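Local coordinates for MGS-MChE2 (Uncultured bacterium, PDB 5JD6), which probably hydrolyses ester bonds as a serine esterase of the alpha/beta hydrolase fold, at residues G37-Y47 with F241-F249. Sequence-based numbering, arbitrary orientation.
Sequences GVIDYFPEKGY and FNQLLHEWF
Y41 and F42 meet N242 and H246 where two helices pack side by side on one face of the alpha/beta hydrolase sheet: helix 36-41, with the turn leading into strand 47-52, against the C-terminal helix 238-252. The helix segments cross at -55°, their axes 10.5 Å apart, and aromatic rings fill most of the join. Y41 extends its ring toward the other helix, CG being trans to the main-chain N (chi1 -176°), and its OH hydrogen-bonds ND1 of H246 at 2.5 Å. The ring lies nearly parallel to the N242 amide, and N242 CB sits over one face of it, 3.8 Å from the centroid, a CH-pi contact; the Y41 edge meets the H246 face in an offset edge-to-face pair. N242 ND2 donates to G37 O (3.1 Å) from above the carbonyl plane, while OD1 sits at the edge of the F42 ring, 3.2 Å from CE2. Deeper in, F42 CZ packs on L245 CD2 at 3.5 Å and CE1 on F249 CE2, while the Y47 ring lies obliquely against F249, its OH held by the backbone O of F254. Were Y41 an alanine, H246 ND1 would probably be left without this partner and the imidazole freer to turn, and N242 would lose the ring it lies on. Two polar links thus help set the turn of the N242 amide and the H246 imidazole beside largely apolar packing.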
ATOM      1  N   GLY A  37      -7.992   6.201 -10.172  1.00 40.50           N
ATOM      2  CA  GLY A  37      -7.829   5.318 -11.310  1.00 37.27           C
ATOM      3  C   GLY A  37      -8.205   3.886 -10.982  1.00 32.82           C
ATOM      4  O   GLY A  37      -8.890   3.222 -11.760  1.00 34.72           O
ATOM      5  N   VAL A  38      -7.758   3.409  -9.825  1.00 24.66           N
ATOM      6  CA  VAL A  38      -8.067   2.052  -9.389  1.00 26.98           C
ATOM      7  C   VAL A  38      -9.537   1.932  -8.984  1.00 33.99           C
ATOM      8  O   VAL A  38     -10.193   0.931  -9.280  1.00 38.54           O
ATOM      9  CB  VAL A  38      -7.166   1.621  -8.210  1.00 25.99           C
ATOM     10  CG1 VAL A  38      -7.540   0.225  -7.724  1.00 19.24           C
ATOM     11  CG2 VAL A  38      -5.704   1.671  -8.619  1.00 19.94           C
ATOM     12  N   ILE A  39     -10.052   2.965  -8.322  1.00 35.33           N
ATOM     13  CA  ILE A  39     -11.437   2.977  -7.853  1.00 39.47           C
ATOM     14  C   ILE A  39     -12.435   3.016  -9.014  1.00 46.13           C
ATOM     15  O   ILE A  39     -13.585   2.619  -8.863  1.00 48.73           O
ATOM     16  CB  ILE A  39     -11.705   4.184  -6.917  1.00 51.27           C
ATOM     17  CG1 ILE A  39     -10.650   4.264  -5.817  1.00 52.36           C
ATOM     18  CG2 ILE A  39     -13.082   4.090  -6.275  1.00 53.84           C
ATOM     19  CD1 ILE A  39     -10.590   5.621  -5.143  1.00 54.80           C
ATOM     20  N   ASP A  40     -12.003   3.493 -10.176  1.00 44.42           N
ATOM     21  CA  ASP A  40     -12.908   3.579 -11.321  1.00 47.38           C
ATOM     22  C   ASP A  40     -12.833   2.343 -12.212  1.00 45.78           C
ATOM     23  O   ASP A  40     -13.816   1.970 -12.853  1.00 46.29           O
ATOM     24  CB  ASP A  40     -12.610   4.831 -12.147  1.00 60.58           C
ATOM     25  CG  ASP A  40     -13.220   6.083 -11.548  1.00 78.93           C
ATOM     26  OD1 ASP A  40     -14.190   5.959 -10.772  1.00 78.33           O
ATOM     27  OD2 ASP A  40     -12.733   7.191 -11.858  1.00 93.17           O
ATOM     28  N   TYR A  41     -11.670   1.705 -12.238  1.00 27.05           N
ATOM     29  CA  TYR A  41     -11.417   0.608 -13.163  1.00 36.89           C
ATOM     30  C   TYR A  41     -11.870  -0.753 -12.628  1.00 35.80           C
ATOM     31  O   TYR A  41     -12.755  -1.389 -13.196  1.00 35.35           O
ATOM     32  CB  TYR A  41      -9.925   0.560 -13.505  1.00 36.18           C
ATOM     33  CG  TYR A  41      -9.545  -0.487 -14.525  1.00 33.89           C
ATOM     34  CD1 TYR A  41      -9.703  -0.250 -15.885  1.00 40.53           C
ATOM     35  CD2 TYR A  41      -9.013  -1.708 -14.131  1.00 34.46           C
ATOM     36  CE1 TYR A  41      -9.350  -1.205 -16.823  1.00 43.28           C
ATOM     37  CE2 TYR A  41      -8.655  -2.668 -15.060  1.00 39.30           C
ATOM     38  CZ  TYR A  41      -8.826  -2.410 -16.404  1.00 46.57           C
ATOM     39  OH  TYR A  41      -8.472  -3.365 -17.329  1.00 51.44           O
ATOM     40  N   PHE A  42     -11.264  -1.184 -11.528  1.00 35.80           N
ATOM     41  CA  PHE A  42     -11.425  -2.553 -11.036  1.00 34.59           C
ATOM     42  C   PHE A  42     -12.797  -2.957 -10.467  1.00 29.36           C
ATOM     43  O   PHE A  42     -13.167  -4.128 -10.567  1.00 31.73           O
ATOM     44  CB  PHE A  42     -10.346  -2.830  -9.988  1.00 21.22           C
ATOM     45  CG  PHE A  42      -8.971  -2.964 -10.574  1.00 27.83           C
ATOM     46  CD1 PHE A  42      -8.494  -4.201 -10.974  1.00 25.42           C
ATOM     47  CD2 PHE A  42      -8.169  -1.849 -10.757  1.00 22.49           C
ATOM     48  CE1 PHE A  42      -7.232  -4.326 -11.528  1.00 35.11           C
ATOM     49  CE2 PHE A  42      -6.907  -1.969 -11.310  1.00 26.96           C
ATOM     50  CZ  PHE A  42      -6.440  -3.209 -11.697  1.00 28.13           C
ATOM     51  N   PRO A  43     -13.556  -2.022  -9.863  1.00 34.65           N
ATOM     52  CA  PRO A  43     -14.875  -2.490  -9.417  1.00 42.40           C
ATOM     53  C   PRO A  43     -15.806  -2.875 -10.564  1.00 47.56           C
ATOM     54  O   PRO A  43     -16.744  -3.644 -10.355  1.00 54.49           O
ATOM     55  CB  PRO A  43     -15.434  -1.288  -8.649  1.00 39.05           C
ATOM     56  CG  PRO A  43     -14.671  -0.135  -9.140  1.00 41.85           C
ATOM     57  CD  PRO A  43     -13.294  -0.651  -9.397  1.00 34.20           C
ATOM     58  N   GLU A  44     -15.546  -2.350 -11.755  1.00 47.35           N
ATOM     59  CA  GLU A  44     -16.343  -2.692 -12.926  1.00 53.89           C
ATOM     60  C   GLU A  44     -15.752  -3.903 -13.641  1.00 45.15           C
ATOM     61  O   GLU A  44     -16.251  -4.330 -14.682  1.00 42.85           O
ATOM     62  CB  GLU A  44     -16.437  -1.500 -13.880  1.00 64.68           C
ATOM     63  CG  GLU A  44     -16.922  -0.216 -13.220  1.00 75.19           C
ATOM     64  CD  GLU A  44     -18.374  -0.288 -12.778  1.00 87.25           C
ATOM     65  OE1 GLU A  44     -19.104  -1.184 -13.252  1.00 94.33           O
ATOM     66  OE2 GLU A  44     -18.782   0.556 -11.952  1.00 89.91           O
ATOM     67  N   LYS A  45     -14.685  -4.453 -13.071  1.00 39.89           N
ATOM     68  CA  LYS A  45     -14.040  -5.635 -13.630  1.00 44.24           C
ATOM     69  C   LYS A  45     -14.219  -6.840 -12.713  1.00 42.48           C
ATOM     70  O   LYS A  45     -13.570  -7.871 -12.893  1.00 45.48           O
ATOM     71  CB  LYS A  45     -12.555  -5.367 -13.875  1.00 49.39           C
ATOM     72  CG  LYS A  45     -12.284  -4.387 -15.006  1.00 59.28           C
ATOM     73  CD  LYS A  45     -12.648  -4.992 -16.353  1.00 68.28           C
ATOM     74  CE  LYS A  45     -12.410  -4.011 -17.489  1.00 74.57           C
ATOM     75  NZ  LYS A  45     -13.358  -2.864 -17.438  1.00 84.61           N
ATOM     76  N   GLY A  46     -15.100  -6.702 -11.726  1.00 43.02           N
ATOM     77  CA  GLY A  46     -15.416  -7.789 -10.819  1.00 40.57           C
ATOM     78  C   GLY A  46     -14.587  -7.802  -9.549  1.00 43.10           C
ATOM     79  O   GLY A  46     -14.352  -8.861  -8.967  1.00 42.30           O
ATOM     80  N   TYR A  47     -14.143  -6.628  -9.112  1.00 41.63           N
ATOM     81  CA  TYR A  47     -13.337  -6.529  -7.900  1.00 41.46           C
ATOM     82  C   TYR A  47     -13.951  -5.591  -6.867  1.00 39.58           C
ATOM     83  O   TYR A  47     -14.688  -4.668  -7.207  1.00 26.48           O
ATOM     84  CB  TYR A  47     -11.918  -6.067  -8.238  1.00 37.20           C
ATOM     85  CG  TYR A  47     -11.136  -7.067  -9.054  1.00 36.57           C
ATOM     86  CD1 TYR A  47     -10.438  -8.098  -8.442  1.00 34.22           C
ATOM     87  CD2 TYR A  47     -11.101  -6.983 -10.440  1.00 36.54           C
ATOM     88  CE1 TYR A  47      -9.724  -9.017  -9.186  1.00 32.48           C
ATOM     89  CE2 TYR A  47     -10.388  -7.895 -11.192  1.00 34.97           C
ATOM     90  CZ  TYR A  47      -9.703  -8.911 -10.561  1.00 32.74           C
ATOM     91  OH  TYR A  47      -8.994  -9.821 -11.309  1.00 44.53           O
ATOM     92  N   PHE A 241      -1.123   1.535 -15.357  1.00 39.48           N
ATOM     93  CA  PHE A 241      -1.092   0.830 -14.085  1.00 36.80           C
ATOM     94  C   PHE A 241      -2.239  -0.169 -14.011  1.00 35.65           C
ATOM     95  O   PHE A 241      -2.034  -1.338 -13.681  1.00 34.98           O
ATOM     96  CB  PHE A 241      -1.168   1.812 -12.913  1.00 29.66           C
ATOM     97  CG  PHE A 241      -0.973   1.165 -11.573  1.00 31.89           C
ATOM     98  CD1 PHE A 241       0.294   1.049 -11.025  1.00 27.60           C
ATOM     99  CD2 PHE A 241      -2.054   0.665 -10.863  1.00 29.43           C
ATOM    100  CE1 PHE A 241       0.480   0.450  -9.794  1.00 39.47           C
ATOM    101  CE2 PHE A 241      -1.876   0.065  -9.630  1.00 31.54           C
ATOM    102  CZ  PHE A 241      -0.607  -0.042  -9.095  1.00 36.12           C
ATOM    103  N   ASN A 242      -3.443   0.300 -14.325  1.00 29.80           N
ATOM    104  CA  ASN A 242      -4.620  -0.558 -14.325  1.00 32.16           C
ATOM    105  C   ASN A 242      -4.456  -1.732 -15.279  1.00 34.54           C
ATOM    106  O   ASN A 242      -4.761  -2.870 -14.930  1.00 30.63           O
ATOM    107  CB  ASN A 242      -5.871   0.241 -14.693  1.00 29.62           C
ATOM    108  CG  ASN A 242      -6.310   1.180 -13.587  1.00 38.77           C
ATOM    109  OD1 ASN A 242      -6.046   0.937 -12.410  1.00 43.57           O
ATOM    110  ND2 ASN A 242      -6.985   2.259 -13.962  1.00 31.85           N
ATOM    111  N   GLN A 243      -3.955  -1.449 -16.478  1.00 34.06           N
ATOM    112  CA  GLN A 243      -3.796  -2.474 -17.504  1.00 39.45           C
ATOM    113  C   GLN A 243      -2.730  -3.498 -17.116  1.00 38.46           C
ATOM    114  O   GLN A 243      -2.920  -4.701 -17.305  1.00 40.25           O
ATOM    115  CB  GLN A 243      -3.446  -1.835 -18.849  1.00 49.59           C
ATOM    116  CG  GLN A 243      -3.686  -2.745 -20.042  1.00 63.81           C
ATOM    117  CD  GLN A 243      -3.152  -2.165 -21.336  1.00 85.25           C
ATOM    118  OE1 GLN A 243      -2.188  -1.399 -21.335  1.00 91.29           O
ATOM    119  NE2 GLN A 243      -3.781  -2.523 -22.449  1.00 96.09           N
ATOM    120  N   LEU A 244      -1.613  -3.018 -16.578  1.00 40.82           N
ATOM    121  CA  LEU A 244      -0.541  -3.899 -16.121  1.00 41.13           C
ATOM    122  C   LEU A 244      -1.015  -4.788 -14.976  1.00 38.98           C
ATOM    123  O   LEU A 244      -0.773  -5.995 -14.973  1.00 29.51           O
ATOM    124  CB  LEU A 244       0.679  -3.088 -15.677  1.00 41.57           C
ATOM    125  CG  LEU A 244       1.554  -2.475 -16.772  1.00 39.87           C
ATOM    126  CD1 LEU A 244       2.675  -1.652 -16.157  1.00 34.28           C
ATOM    127  CD2 LEU A 244       2.115  -3.556 -17.677  1.00 43.57           C
ATOM    128  N   LEU A 245      -1.692  -4.179 -14.008  1.00 34.18           N
ATOM    129  CA  LEU A 245      -2.188  -4.904 -12.843  1.00 31.37           C
ATOM    130  C   LEU A 245      -3.288  -5.889 -13.223  1.00 31.56           C
ATOM    131  O   LEU A 245      -3.325  -7.013 -12.719  1.00 31.85           O
ATOM    132  CB  LEU A 245      -2.700  -3.925 -11.784  1.00 24.03           C
ATOM    133  CG  LEU A 245      -3.271  -4.555 -10.511  1.00 22.51           C
ATOM    134  CD1 LEU A 245      -2.258  -5.511  -9.899  1.00 22.52           C
ATOM    135  CD2 LEU A 245      -3.673  -3.482  -9.507  1.00 21.57           C
ATOM    136  N   HIS A 246      -4.180  -5.465 -14.113  1.00 28.20           N
ATOM    137  CA  HIS A 246      -5.295  -6.306 -14.534  1.00 31.66           C
ATOM    138  C   HIS A 246      -4.798  -7.564 -15.235  1.00 38.65           C
ATOM    139  O   HIS A 246      -5.299  -8.661 -14.986  1.00 34.82           O
ATOM    140  CB  HIS A 246      -6.236  -5.532 -15.458  1.00 35.40           C
ATOM    141  CG  HIS A 246      -7.570  -6.185 -15.646  1.00 46.27           C
ATOM    142  ND1 HIS A 246      -8.449  -5.806 -16.636  1.00 51.52           N
ATOM    143  CD2 HIS A 246      -8.176  -7.185 -14.965  1.00 42.69           C
ATOM    144  CE1 HIS A 246      -9.541  -6.547 -16.559  1.00 49.51           C
ATOM    145  NE2 HIS A 246      -9.399  -7.394 -15.554  1.00 44.95           N
ATOM    146  N   GLU A 247      -3.809  -7.400 -16.110  1.00 37.74           N
ATOM    147  CA  GLU A 247      -3.259  -8.525 -16.856  1.00 41.38           C
ATOM    148  C   GLU A 247      -2.538  -9.503 -15.941  1.00 37.75           C
ATOM    149  O   GLU A 247      -2.543 -10.710 -16.181  1.00 34.53           O
ATOM    150  CB  GLU A 247      -2.310  -8.035 -17.951  1.00 43.73           C
ATOM    151  CG  GLU A 247      -2.993  -7.787 -19.287  1.00 55.36           C
ATOM    152  CD  GLU A 247      -3.687  -9.026 -19.828  1.00 65.13           C
ATOM    153  OE1 GLU A 247      -3.191 -10.148 -19.585  1.00 73.06           O
ATOM    154  OE2 GLU A 247      -4.731  -8.878 -20.497  1.00 64.42           O
ATOM    155  N   TRP A 248      -1.918  -8.979 -14.891  1.00 34.25           N
ATOM    156  CA  TRP A 248      -1.251  -9.823 -13.912  1.00 36.15           C
ATOM    157  C   TRP A 248      -2.284 -10.657 -13.160  1.00 36.33           C
ATOM    158  O   TRP A 248      -2.046 -11.826 -12.854  1.00 47.45           O
ATOM    159  CB  TRP A 248      -0.426  -8.979 -12.939  1.00 33.76           C
ATOM    160  CG  TRP A 248       0.408  -9.792 -12.000  1.00 32.77           C
ATOM    161  CD1 TRP A 248       1.595 -10.406 -12.280  1.00 31.22           C
ATOM    162  CD2 TRP A 248       0.121 -10.081 -10.626  1.00 30.29           C
ATOM    163  NE1 TRP A 248       2.063 -11.059 -11.165  1.00 34.95           N
ATOM    164  CE2 TRP A 248       1.178 -10.874 -10.137  1.00 29.34           C
ATOM    165  CE3 TRP A 248      -0.926  -9.742  -9.763  1.00 26.02           C
ATOM    166  CZ2 TRP A 248       1.217 -11.335  -8.823  1.00 34.26           C
ATOM    167  CZ3 TRP A 248      -0.884 -10.202  -8.460  1.00 38.30           C
ATOM    168  CH2 TRP A 248       0.179 -10.991  -8.002  1.00 31.97           C
ATOM    169  N   PHE A 249      -3.432 -10.049 -12.874  1.00 28.38           N
ATOM    170  CA  PHE A 249      -4.538 -10.750 -12.227  1.00 37.15           C
ATOM    171  C   PHE A 249      -5.059 -11.886 -13.103  1.00 38.68           C
ATOM    172  O   PHE A 249      -5.356 -12.974 -12.611  1.00 43.17           O
ATOM    173  CB  PHE A 249      -5.680  -9.780 -11.902  1.00 26.45           C
ATOM    174  CG  PHE A 249      -5.424  -8.911 -10.700  1.00 32.73           C
ATOM    175  CD1 PHE A 249      -4.441  -9.242  -9.779  1.00 34.22           C
ATOM    176  CD2 PHE A 249      -6.175  -7.766 -10.486  1.00 23.14           C
ATOM    177  CE1 PHE A 249      -4.210  -8.445  -8.670  1.00 25.65           C
ATOM    178  CE2 PHE A 249      -5.950  -6.963  -9.380  1.00 27.28           C
ATOM    179  CZ  PHE A 249      -4.966  -7.303  -8.471  1.00 25.09           C
TER